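Local coordinates for protein haloperoxidase (Corallina officinalis, PDB 1QHB) that catalyses the halogenation of organic substrates with bromide and hydrogen peroxide, using a bound vanadate ion, and assembles as a dodecamer, at residues Y163-G168 against R545-V550; V383-T388 against E572-T577. All coordinates share one frame; numbering follows the deposited sequence.

Interaction 1 (Y163-G168 against R545-V550). With PO4 (phosphate ion), chain G.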
ATOM      1  N   TYR A 163     -11.260  46.852 -38.067  1.00  8.99           N
ATOM      2  CA  TYR A 163     -11.130  47.612 -39.338  1.00 12.03           C
ATOM      3  C   TYR A 163     -10.795  49.069 -39.027  1.00 10.61           C
ATOM      4  O   TYR A 163      -9.951  49.706 -39.671  1.00 14.09           O
ATOM      5  CB  TYR A 163     -12.450  47.588 -40.110  1.00  9.85           C
ATOM      6  CG  TYR A 163     -12.626  46.406 -41.056  1.00  8.74           C
ATOM      7  CD1 TYR A 163     -11.909  46.309 -42.229  1.00  7.61           C
ATOM      8  CD2 TYR A 163     -13.597  45.466 -40.813  1.00 10.44           C
ATOM      9  CE1 TYR A 163     -12.065  45.260 -43.115  1.00  8.84           C
ATOM     10  CE2 TYR A 163     -13.796  44.410 -41.682  1.00  8.03           C
ATOM     11  CZ  TYR A 163     -13.019  44.316 -42.807  1.00 10.11           C
ATOM     12  OH  TYR A 163     -13.228  43.243 -43.640  1.00 10.33           O
ATOM     13  N   LEU A 164     -11.357  49.650 -37.999  1.00  9.79           N
ATOM     14  CA  LEU A 164     -11.073  51.038 -37.618  1.00 13.25           C
ATOM     15  C   LEU A 164      -9.664  51.185 -37.076  1.00 16.00           C
ATOM     16  O   LEU A 164      -9.013  52.211 -37.347  1.00 19.25           O
ATOM     17  CB  LEU A 164     -12.098  51.578 -36.625  1.00 11.74           C
ATOM     18  CG  LEU A 164     -13.477  51.730 -37.291  1.00 13.50           C
ATOM     19  CD1 LEU A 164     -14.550  51.722 -36.237  1.00 11.41           C
ATOM     20  CD2 LEU A 164     -13.523  53.044 -38.108  1.00 10.67           C
ATOM     21  N   MET A 165      -9.140  50.135 -36.413  1.00 14.18           N
ATOM     22  CA  MET A 165      -7.774  50.212 -35.937  1.00 14.87           C
ATOM     23  C   MET A 165      -6.855  50.192 -37.155  1.00 12.43           C
ATOM     24  O   MET A 165      -5.852  50.855 -37.119  1.00 13.73           O
ATOM     25  CB  MET A 165      -7.372  49.042 -35.071  1.00 13.50           C
ATOM     26  CG  MET A 165      -7.985  49.103 -33.679  1.00 11.72           C
ATOM     27  SD  MET A 165      -7.691  47.492 -32.914  1.00  9.92           S
ATOM     28  CE  MET A 165      -7.981  47.949 -31.200  1.00 12.75           C
ATOM     29  N   ALA A 166      -7.203  49.383 -38.155  1.00 12.13           N
ATOM     30  CA  ALA A 166      -6.376  49.336 -39.365  1.00 12.50           C
ATOM     31  C   ALA A 166      -6.435  50.675 -40.102  1.00 16.50           C
ATOM     32  O   ALA A 166      -5.400  51.114 -40.613  1.00 17.90           O
ATOM     33  CB  ALA A 166      -6.906  48.231 -40.235  1.00 12.29           C
ATOM     34  N   LEU A 167      -7.585  51.359 -40.169  1.00 14.56           N
ATOM     35  CA  LEU A 167      -7.602  52.646 -40.881  1.00 16.95           C
ATOM     36  C   LEU A 167      -6.932  53.718 -40.055  1.00 17.77           C
ATOM     37  O   LEU A 167      -6.369  54.675 -40.601  1.00 18.13           O
ATOM     38  CB  LEU A 167      -9.048  53.047 -41.194  1.00 15.60           C
ATOM     39  CG  LEU A 167      -9.854  52.146 -42.117  1.00 18.43           C
ATOM     40  CD1 LEU A 167     -11.342  52.461 -42.031  1.00 14.39           C
ATOM     41  CD2 LEU A 167      -9.372  52.289 -43.561  1.00 16.82           C
ATOM     42  N   GLY A 168      -6.960  53.612 -38.700  1.00 15.70           N
ATOM     43  CA  GLY A 168      -6.309  54.627 -37.871  1.00 12.91           C
ATOM     44  C   GLY A 168      -4.894  54.208 -37.480  1.00 14.55           C
ATOM     45  O   GLY A 168      -4.383  54.800 -36.504  1.00 14.26           O
ATOM     46  N   ARG A 545      -1.731  43.340 -30.590  1.00 10.33           N
ATOM     47  CA  ARG A 545      -1.873  42.272 -31.577  1.00 12.27           C
ATOM     48  C   ARG A 545      -3.138  42.485 -32.416  1.00 12.22           C
ATOM     49  O   ARG A 545      -3.173  42.295 -33.641  1.00 12.30           O
ATOM     50  CB  ARG A 545      -1.856  40.860 -30.991  1.00 12.87           C
ATOM     51  CG  ARG A 545      -0.650  40.511 -30.113  1.00  9.62           C
ATOM     52  CD  ARG A 545       0.595  40.332 -30.946  1.00 11.93           C
ATOM     53  NE  ARG A 545       0.466  39.074 -31.667  1.00 10.71           N
ATOM     54  CZ  ARG A 545       1.314  38.632 -32.617  1.00 11.12           C
ATOM     55  NH1 ARG A 545       2.339  39.392 -32.897  1.00 10.39           N
ATOM     56  NH2 ARG A 545       1.059  37.477 -33.185  1.00  7.14           N
ATOM     57  N   ASN A 546      -4.152  43.063 -31.813  1.00  8.68           N
ATOM     58  CA  ASN A 546      -5.397  43.456 -32.428  1.00 11.58           C
ATOM     59  C   ASN A 546      -5.158  44.588 -33.415  1.00 12.73           C
ATOM     60  O   ASN A 546      -5.586  44.483 -34.566  1.00 12.29           O
ATOM     61  CB  ASN A 546      -6.379  43.943 -31.352  1.00  8.95           C
ATOM     62  CG  ASN A 546      -6.869  42.849 -30.427  1.00 16.11           C
ATOM     63  OD1 ASN A 546      -6.328  41.768 -30.412  1.00 12.85           O
ATOM     64  ND2 ASN A 546      -7.901  43.093 -29.618  1.00 12.70           N
ATOM     65  N   MET A 547      -4.315  45.549 -33.021  1.00 11.47           N
ATOM     66  CA  MET A 547      -3.958  46.679 -33.892  1.00 12.27           C
ATOM     67  C   MET A 547      -3.181  46.225 -35.110  1.00 14.10           C
ATOM     68  O   MET A 547      -3.220  46.826 -36.182  1.00 15.09           O
ATOM     69  CB  MET A 547      -3.121  47.645 -33.039  1.00 11.55           C
ATOM     70  CG  MET A 547      -4.017  48.437 -32.054  1.00  7.32           C
ATOM     71  SD  MET A 547      -2.956  49.395 -30.956  1.00 12.46           S
ATOM     72  CE  MET A 547      -4.246  50.413 -30.199  1.00 10.88           C
ATOM     73  N   ALA A 548      -2.475  45.079 -34.983  1.00 11.22           N
ATOM     74  CA  ALA A 548      -1.753  44.513 -36.128  1.00 10.29           C
ATOM     75  C   ALA A 548      -2.747  43.730 -36.970  1.00  7.78           C
ATOM     76  O   ALA A 548      -2.426  43.453 -38.105  1.00 10.19           O
ATOM     77  CB  ALA A 548      -0.594  43.625 -35.732  1.00  7.67           C
ATOM     78  N   GLY A 549      -3.926  43.441 -36.420  1.00  7.97           N
ATOM     79  CA  GLY A 549      -4.961  42.730 -37.232  1.00  7.86           C
ATOM     80  C   GLY A 549      -4.980  41.228 -36.959  1.00 11.13           C
ATOM     81  O   GLY A 549      -5.657  40.495 -37.692  1.00 10.35           O
ATOM     82  N   VAL A 550      -4.254  40.735 -35.946  1.00  9.13           N
ATOM     83  CA  VAL A 550      -4.117  39.308 -35.763  1.00 12.51           C
ATOM     84  C   VAL A 550      -4.889  38.679 -34.626  1.00 13.96           C
ATOM     85  O   VAL A 550      -4.799  37.437 -34.445  1.00 14.08           O
ATOM     86  CB  VAL A 550      -2.623  38.863 -35.680  1.00 10.74           C
ATOM     87  CG1 VAL A 550      -1.890  39.340 -36.932  1.00  8.68           C
ATOM     88  CG2 VAL A 550      -1.937  39.409 -34.430  1.00  7.96           C
TER
HETATM   89  P   PO4 G3000      -0.288  35.255 -30.844  1.00 11.64           P
HETATM   90  O1  PO4 G3000      -0.785  35.646 -32.191  1.00 14.53           O
HETATM   91  O2  PO4 G3000      -0.289  36.406 -29.897  1.00 15.34           O
HETATM   92  O3  PO4 G3000       1.073  34.706 -30.975  1.00 17.49           O
HETATM   93  O4  PO4 G3000      -1.243  34.202 -30.334  1.00 15.84           O

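Interaction 2 (V383-T388 against E572-T577)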
ATOM      1  N   VAL A 383       9.350  35.596 -13.179  1.00 11.38           N
ATOM      2  CA  VAL A 383       8.500  36.236 -14.181  1.00 10.09           C
ATOM      3  C   VAL A 383       8.637  35.597 -15.549  1.00 12.28           C
ATOM      4  O   VAL A 383       7.765  35.659 -16.443  1.00 11.60           O
ATOM      5  CB  VAL A 383       8.823  37.738 -14.168  1.00 13.53           C
ATOM      6  CG1 VAL A 383      10.217  38.024 -14.732  1.00  8.99           C
ATOM      7  CG2 VAL A 383       7.797  38.483 -15.002  1.00 12.49           C
ATOM      8  N   THR A 384       9.832  35.071 -15.825  1.00 10.61           N
ATOM      9  CA  THR A 384      10.119  34.482 -17.144  1.00 13.58           C
ATOM     10  C   THR A 384       9.760  33.013 -17.174  1.00 12.79           C
ATOM     11  O   THR A 384       9.298  32.559 -18.210  1.00 13.25           O
ATOM     12  CB  THR A 384      11.621  34.610 -17.515  1.00 15.71           C
ATOM     13  OG1 THR A 384      12.395  33.994 -16.471  1.00 14.55           O
ATOM     14  CG2 THR A 384      12.050  36.062 -17.587  1.00  9.50           C
ATOM     15  N   GLU A 385       9.877  32.289 -16.060  1.00 14.70           N
ATOM     16  CA  GLU A 385       9.602  30.834 -16.076  1.00 12.51           C
ATOM     17  C   GLU A 385       8.137  30.489 -16.227  1.00 11.80           C
ATOM     18  O   GLU A 385       7.829  29.413 -16.751  1.00 11.73           O
ATOM     19  CB  GLU A 385      10.182  30.157 -14.844  1.00 11.57           C
ATOM     20  CG  GLU A 385       9.225  29.815 -13.702  1.00 11.31           C
ATOM     21  CD  GLU A 385       9.945  29.250 -12.495  1.00 19.03           C
ATOM     22  OE1 GLU A 385      10.998  29.802 -12.111  1.00 16.19           O
ATOM     23  OE2 GLU A 385       9.499  28.233 -11.879  1.00 14.93           O
ATOM     24  N   VAL A 386       7.209  31.363 -15.831  1.00 11.65           N
ATOM     25  CA  VAL A 386       5.790  31.044 -15.984  1.00 10.10           C
ATOM     26  C   VAL A 386       5.420  31.101 -17.452  1.00 12.45           C
ATOM     27  O   VAL A 386       4.352  30.610 -17.758  1.00 12.13           O
ATOM     28  CB  VAL A 386       4.879  32.007 -15.217  1.00 12.76           C
ATOM     29  CG1 VAL A 386       5.227  31.935 -13.740  1.00 12.25           C
ATOM     30  CG2 VAL A 386       4.995  33.486 -15.649  1.00  8.45           C
ATOM     31  N   ALA A 387       6.169  31.779 -18.326  1.00 10.60           N
ATOM     32  CA  ALA A 387       5.741  31.925 -19.712  1.00 10.92           C
ATOM     33  C   ALA A 387       5.481  30.645 -20.462  1.00 10.70           C
ATOM     34  O   ALA A 387       4.488  30.537 -21.195  1.00 12.09           O
ATOM     35  CB  ALA A 387       6.696  32.827 -20.489  1.00  7.37           C
ATOM     36  N   THR A 388       6.334  29.638 -20.380  1.00  9.92           N
ATOM     37  CA  THR A 388       6.113  28.403 -21.150  1.00  7.67           C
ATOM     38  C   THR A 388       5.015  27.559 -20.552  1.00  9.54           C
ATOM     39  O   THR A 388       4.250  26.932 -21.292  1.00 11.14           O
ATOM     40  CB  THR A 388       7.421  27.607 -21.265  1.00  7.93           C
ATOM     41  OG1 THR A 388       8.025  27.562 -19.952  1.00 10.44           O
ATOM     42  CG2 THR A 388       8.343  28.292 -22.250  1.00  7.17           C
ATOM     43  N   GLU A 572       1.052  28.826  -5.818  1.00  6.18           N
ATOM     44  CA  GLU A 572       0.521  27.948  -4.751  1.00 11.51           C
ATOM     45  C   GLU A 572       1.326  26.666  -4.542  1.00 10.13           C
ATOM     46  O   GLU A 572       1.542  26.273  -3.402  1.00  9.74           O
ATOM     47  CB  GLU A 572      -0.918  27.457  -4.988  1.00  9.88           C
ATOM     48  CG  GLU A 572      -1.872  28.660  -5.049  1.00 22.82           C
ATOM     49  CD  GLU A 572      -3.287  28.233  -5.405  1.00 35.31           C
ATOM     50  OE1 GLU A 572      -3.442  27.132  -5.986  1.00 30.90           O
ATOM     51  OE2 GLU A 572      -4.220  29.009  -5.096  1.00 36.17           O
ATOM     52  N   GLU A 573       1.737  26.045  -5.643  1.00  7.36           N
ATOM     53  CA  GLU A 573       2.549  24.832  -5.552  1.00  9.26           C
ATOM     54  C   GLU A 573       3.939  25.110  -5.001  1.00 11.18           C
ATOM     55  O   GLU A 573       4.389  24.277  -4.186  1.00 10.09           O
ATOM     56  CB  GLU A 573       2.655  24.189  -6.930  1.00  5.86           C
ATOM     57  CG  GLU A 573       1.349  23.468  -7.267  1.00  6.02           C
ATOM     58  CD  GLU A 573       1.304  23.173  -8.768  1.00  9.77           C
ATOM     59  OE1 GLU A 573       2.276  22.638  -9.343  1.00  9.72           O
ATOM     60  OE2 GLU A 573       0.236  23.513  -9.321  1.00 10.90           O
ATOM     61  N   GLN A 574       4.511  26.230  -5.374  1.00 10.12           N
ATOM     62  CA  GLN A 574       5.814  26.627  -4.877  1.00  9.01           C
ATOM     63  C   GLN A 574       5.802  27.052  -3.434  1.00 11.76           C
ATOM     64  O   GLN A 574       6.853  27.010  -2.769  1.00 12.77           O
ATOM     65  CB  GLN A 574       6.354  27.782  -5.740  1.00  8.23           C
ATOM     66  CG  GLN A 574       6.981  27.189  -7.013  1.00  9.07           C
ATOM     67  CD  GLN A 574       7.671  28.312  -7.819  1.00 14.75           C
ATOM     68  OE1 GLN A 574       7.745  29.455  -7.402  1.00 13.43           O
ATOM     69  NE2 GLN A 574       8.180  27.940  -8.984  1.00  6.69           N
ATOM     70  N   SER A 575       4.649  27.351  -2.850  1.00 10.99           N
ATOM     71  CA  SER A 575       4.570  27.757  -1.463  1.00 10.96           C
ATOM     72  C   SER A 575       4.911  26.592  -0.555  1.00 12.36           C
ATOM     73  O   SER A 575       5.348  26.828   0.570  1.00 12.47           O
ATOM     74  CB  SER A 575       3.190  28.311  -1.100  1.00 10.16           C
ATOM     75  OG  SER A 575       2.216  27.278  -1.127  1.00 18.93           O
ATOM     76  N   LEU A 576       4.833  25.338  -1.008  1.00 11.21           N
ATOM     77  CA  LEU A 576       5.203  24.210  -0.178  1.00 10.11           C
ATOM     78  C   LEU A 576       6.701  24.093  -0.015  1.00 11.66           C
ATOM     79  O   LEU A 576       7.115  23.378   0.877  1.00 14.05           O
ATOM     80  CB  LEU A 576       4.645  22.914  -0.746  1.00 13.30           C
ATOM     81  CG  LEU A 576       3.107  22.876  -0.919  1.00 19.12           C
ATOM     82  CD1 LEU A 576       2.757  21.596  -1.658  1.00 17.12           C
ATOM     83  CD2 LEU A 576       2.406  22.936   0.422  1.00 14.48           C
ATOM     84  N   THR A 577       7.525  24.812  -0.769  1.00 10.43           N
ATOM     85  CA  THR A 577       8.962  24.662  -0.676  1.00 10.77           C
ATOM     86  C   THR A 577       9.684  25.504   0.331  1.00 11.71           C
ATOM     87  O   THR A 577      10.869  25.233   0.555  1.00 11.46           O
ATOM     88  CB  THR A 577       9.556  24.989  -2.088  1.00 12.00           C
ATOM     89  OG1 THR A 577       9.271  26.364  -2.420  1.00 12.13           O
ATOM     90  CG2 THR A 577       8.930  24.125  -3.151  1.00  3.97           C
TER

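Interaction 1 (Y163-G168 against R545-V550)
M165, on helix 153-167, reaches across to the last turn of helix 530-548 and meets M547, its SD lying 3.9 Å from CG of M547. The two thioether chains cross at about a right angle, and the sulfur also rests 4.1 Å from CB of N546. CG of M165 stands anti to its carbonyl carbon (chi1 -74°) and the chain runs on extended, which carries the sulfur across to the other helix; an unbranched, flexible methionine suits this buried apolar junction. Farther along, M547 packs on I323 and L326 of helix 323-332, while N546 touches H551.

Helix 530-548 ends in a Schellman motif at G549, where the positive phi (98°) would jam a side chain against the preceding carbonyl oxygen, which suits glycine; the bonds back into the last turn are G549 N to N546 O (2.7 Å) and V550 N to R545 O (3.0 Å). This turn brings V550 beneath the guanidinium of R545, with CG2 of V550 3.4 Å from that plane and offset toward its rim. Bends at chi2 and chi3 turn the arginine chain so that its guanidinium edge faces a phosphate ion, where NH2 donates to O1 at 2.8 Å, in the guanidinium plane; the bond from NE to O2 is weak. With R545 replaced by an alanine, the phosphate would probably lose one of its cationic partners and V550 CG2 the flat group it packs on. K398, R406, S483, G484, H485 and H551 also bind this ion, which probably came from the crystallisation liquor and occupies the vanadate pocket of the vanadium-dependent haloperoxidases.

Interaction 2 (V383-T388 against E572-T577)
E385 and Q574 reach toward each other from opposite directions between helices 376-402 and 553-574 of this largely alpha-helical haloperoxidase fold. Their meeting is slender: Q574 NE2 gives OE2 of E385 a weak hydrogen bond of 3.2 Å, bent to 126° at the hydrogen, with carboxylate and amide planes 71° apart. Both chains run extended beyond CG, letting the polar ends of a glutamate and a glutamine meet while the backbones stay well apart. Each polar end has a stronger partner elsewhere: E385 OE1 pairs with R389 of a second subunit, and Q574 NE2 bonds to E135. Since a carboxylate oxygen of E135 lies close to E385 OE2, one of the two acids may be protonated.

Close packing is found on the helix 376-402 side, where the branched V383 and V386 press against helix 484-499, and T384 sits at the interface with the second subunit. The looser side belongs to E572 and S575, both partly exposed, although E572 forms a salt bridge with R29 and S575 touches P4 of a further subunit. Over 575-577 the regular helix bonding fades, and Q574 O takes two donors from T577: its OG1, in the carbonyl plane, and its backbone N, at 3.0 Å.

Overall arrangement
Of the helices involved, the chain reaches 153-167 first, then 376-402, and much later the consecutive helices 530-548 and 553-574. Interaction 1 closes a loop of 376 residues when 545-550 returns to 163-168; interaction 2 closes one of 183 residues when 572-577 returns to 383-388. Their segments alternate, so the loops cross and neither nests inside the other. The contacts lie on opposite sides of the chain's centre, with centres 34 Å apart and nearest atoms about 14 Å apart. Helix 376-402 links their surroundings: its 383-388 turns lie against a second subunit at interaction 2, and farther along it carries K398 to the phosphate bound at interaction 1.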